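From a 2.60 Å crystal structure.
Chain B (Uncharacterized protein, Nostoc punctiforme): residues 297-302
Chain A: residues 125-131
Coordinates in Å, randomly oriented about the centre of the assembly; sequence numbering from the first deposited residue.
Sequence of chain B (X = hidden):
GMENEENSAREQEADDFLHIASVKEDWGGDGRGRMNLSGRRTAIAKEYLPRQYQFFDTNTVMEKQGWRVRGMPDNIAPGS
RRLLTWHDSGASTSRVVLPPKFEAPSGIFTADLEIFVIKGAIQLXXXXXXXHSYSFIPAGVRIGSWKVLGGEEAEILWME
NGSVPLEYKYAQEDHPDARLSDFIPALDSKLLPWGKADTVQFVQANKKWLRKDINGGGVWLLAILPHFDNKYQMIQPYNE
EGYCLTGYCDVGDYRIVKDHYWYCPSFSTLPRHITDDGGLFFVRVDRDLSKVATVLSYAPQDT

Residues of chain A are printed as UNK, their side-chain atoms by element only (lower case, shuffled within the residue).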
# COMPACT_ATOMS: atom_id res chain seq x y z
N SER B 297 -5.28 25.65 -9.06
CA SER B 297 -5.53 26.45 -7.86
C SER B 297 -4.96 27.85 -8.09
O SER B 297 -3.82 27.97 -8.52
CB SER B 297 -4.92 25.83 -6.61
OG SER B 297 -5.58 24.63 -6.29
N TYR B 298 -5.75 28.88 -7.78
CA TYR B 298 -5.40 30.29 -7.99
C TYR B 298 -5.69 31.13 -6.73
O TYR B 298 -6.76 31.02 -6.15
CB TYR B 298 -6.17 30.74 -9.24
CG TYR B 298 -6.04 32.19 -9.65
CD1 TYR B 298 -4.81 32.72 -9.98
CD2 TYR B 298 -7.18 33.00 -9.82
CE1 TYR B 298 -4.68 34.05 -10.38
CE2 TYR B 298 -7.06 34.34 -10.22
CZ TYR B 298 -5.81 34.85 -10.50
OH TYR B 298 -5.64 36.16 -10.89
N ALA B 299 -4.71 31.95 -6.31
CA ALA B 299 -4.83 32.78 -5.10
C ALA B 299 -4.08 34.11 -5.27
O ALA B 299 -2.98 34.25 -4.78
CB ALA B 299 -4.30 32.01 -3.92
N PRO B 300 -4.67 35.08 -5.97
CA PRO B 300 -4.01 36.37 -6.18
C PRO B 300 -3.89 37.28 -4.95
O PRO B 300 -4.77 37.27 -4.09
CB PRO B 300 -4.92 37.05 -7.22
CG PRO B 300 -6.24 36.45 -6.98
CD PRO B 300 -5.97 35.03 -6.67
N GLN B 301 -2.81 38.07 -4.92
CA GLN B 301 -2.50 39.03 -3.85
C GLN B 301 -2.87 40.43 -4.36
O GLN B 301 -3.54 40.53 -5.39
CB GLN B 301 -1.01 38.94 -3.48
CG GLN B 301 -0.50 37.50 -3.19
CD GLN B 301 -1.16 36.84 -1.98
OE1 GLN B 301 -1.83 35.81 -2.12
NE2 GLN B 301 -1.03 37.46 -0.81
N ASP B 302 -2.47 41.50 -3.66
CA ASP B 302 -2.77 42.90 -4.09
C ASP B 302 -1.58 43.84 -3.92
O ASP B 302 -0.58 43.48 -3.29
CB ASP B 302 -4.00 43.46 -3.33
CG ASP B 302 -5.32 42.80 -3.75
OD1 ASP B 302 -5.59 42.73 -4.97
OD2 ASP B 302 -6.11 42.42 -2.85
N UNK A 125 -4.18 38.82 -19.11
CA UNK A 125 -5.62 38.91 -19.24
C UNK A 125 -6.15 39.17 -17.83
O UNK A 125 -5.69 40.07 -17.15
N UNK A 126 -7.08 38.33 -17.39
CA UNK A 126 -7.67 38.44 -16.04
C UNK A 126 -6.86 37.79 -14.92
O UNK A 126 -7.12 38.07 -13.75
o UNK A 126 -10.96 35.70 -15.09
c UNK A 126 -10.51 35.75 -16.24
c UNK A 126 -9.08 37.83 -16.01
c UNK A 126 -9.15 36.34 -16.41
o UNK A 126 -11.08 35.26 -17.24
N UNK A 127 -5.90 36.94 -15.27
CA UNK A 127 -5.12 36.19 -14.27
C UNK A 127 -3.74 36.70 -13.88
O UNK A 127 -2.92 36.98 -14.75
c UNK A 127 -8.33 32.95 -18.50
c UNK A 127 -6.31 34.02 -17.68
c UNK A 127 -7.11 33.58 -18.73
c UNK A 127 -7.13 33.63 -14.17
c UNK A 127 -6.76 33.79 -16.36
n UNK A 127 -8.20 33.06 -14.81
c UNK A 127 -4.94 34.76 -14.77
c UNK A 127 -8.80 32.72 -17.23
c UNK A 127 -8.00 33.14 -16.16
c UNK A 127 -6.24 34.10 -15.07
N UNK A 128 -3.48 36.80 -12.57
CA UNK A 128 -2.17 37.22 -12.06
C UNK A 128 -1.22 36.05 -12.10
O UNK A 128 -1.63 34.92 -11.91
c UNK A 128 -2.18 37.66 -10.59
n UNK A 128 -3.47 40.28 -8.23
c UNK A 128 -3.01 38.87 -10.18
o UNK A 128 -2.01 38.59 -7.98
c UNK A 128 -2.78 39.24 -8.69
N UNK A 129 0.05 36.33 -12.31
CA UNK A 129 1.11 35.34 -12.32
C UNK A 129 2.19 35.95 -11.46
O UNK A 129 3.03 36.70 -11.95
c UNK A 129 0.32 33.06 -14.32
c UNK A 129 0.70 34.42 -14.76
c UNK A 129 1.62 35.08 -13.73
c UNK A 129 1.42 34.35 -16.09
N UNK A 130 2.14 35.66 -10.16
CA UNK A 130 3.12 36.18 -9.19
C UNK A 130 4.37 35.28 -9.18
O UNK A 130 4.55 34.49 -10.10
c UNK A 130 2.48 36.39 -7.79
o UNK A 130 1.93 34.03 -7.71
n UNK A 130 1.97 35.16 -5.76
c UNK A 130 2.11 35.09 -7.08
N UNK A 131 5.23 35.41 -8.17
CA UNK A 131 6.46 34.62 -8.04
C UNK A 131 6.23 33.11 -8.27
O UNK A 131 5.39 32.49 -7.63
c UNK A 131 10.15 33.55 -4.70
c UNK A 131 8.35 34.10 -6.34
n UNK A 131 10.61 33.66 -3.30
c UNK A 131 7.07 34.86 -6.64
c UNK A 131 8.89 34.36 -4.94

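Position 125 of chain A carries no side-chain atoms at all, and its phi of 70° lies where glycine is favoured; nothing of the chain B stretch comes near. It is G125(A), a backbone turn leading into the contact.

Position 126 has three carbons, the third bearing two oxygens: a carboxylate on a two-carbon stem, hence glutamate. The side chain of E126(A) comes no nearer to this stretch of chain B than CB to OH of Y298(B), 6.4 Å, and one carboxylate oxygen, OE1, is hydrogen-bonded elsewhere in the structure.

At position 127 one carbon leads to fused five- and six-membered rings holding eight carbons and one nitrogen, which only tryptophan provides. The edge of W127(A) meets the face of Y298(B), with the five-membered ring and the tyrosine ring at 79° and their centroids 5.4 Å apart. The closest side-chain approach is CD1 of W127(A) to CE2 of Y298(B), 4.0 Å. NE1 is hydrogen-bonded elsewhere in the structure, and the carbon CD1 lies over one face of the tyrosine.

Position 128 points its CB toward chain B and shows three carbons, the last carrying one oxygen and one nitrogen. A terminal amide on a stem of this length is glutamine. With chi1 in m and chi2 in t, Q128(A) reaches the backbone of Q301(B) with both ends of its amide: NE2 donates to O of Q301(B) at 2.9 Å, while OE1 accepts from N of Q301(B) at 3.2 Å, the latter at a more bent angle of 140°. OE1 also lies 3.4 Å from CB of P300(B).

Position 129 has four carbons forked at the second, and no contact with the chain B stretch within 4.5 Å. This is leucine, L129(A), a buried residue whose CB points away from chain B.

Position 130 has two carbons, the second with one oxygen and one nitrogen: the shorter amide, asparagine. N130(A) offers a looser contact, ND2 to CG of Q301(B) at 4.3 Å.

Position 131 runs four carbons in a row to a nitrogen, so it is lysine; K131(A), all four chi angles in t, is out of reach of the chain B stretch, and NZ is hydrogen-bonded elsewhere in the structure.

The rule is to read backbone with side chain, in both directions. Y298(B) OH accepts from the backbone N of Q128(A) at 2.8 Å and a nearly straight 173°, while the amide of Q128(A) grips both backbone polar atoms of Q301(B). The touching parts run 72° apart, and the hydrogen bonds across the contact all pair a backbone atom with a side-chain atom. The tryptophan edge packs against the face of the tyrosine ring, adding apolar contact beside the polar clasp.

Chain A, residues 125-131: GEWQLNK
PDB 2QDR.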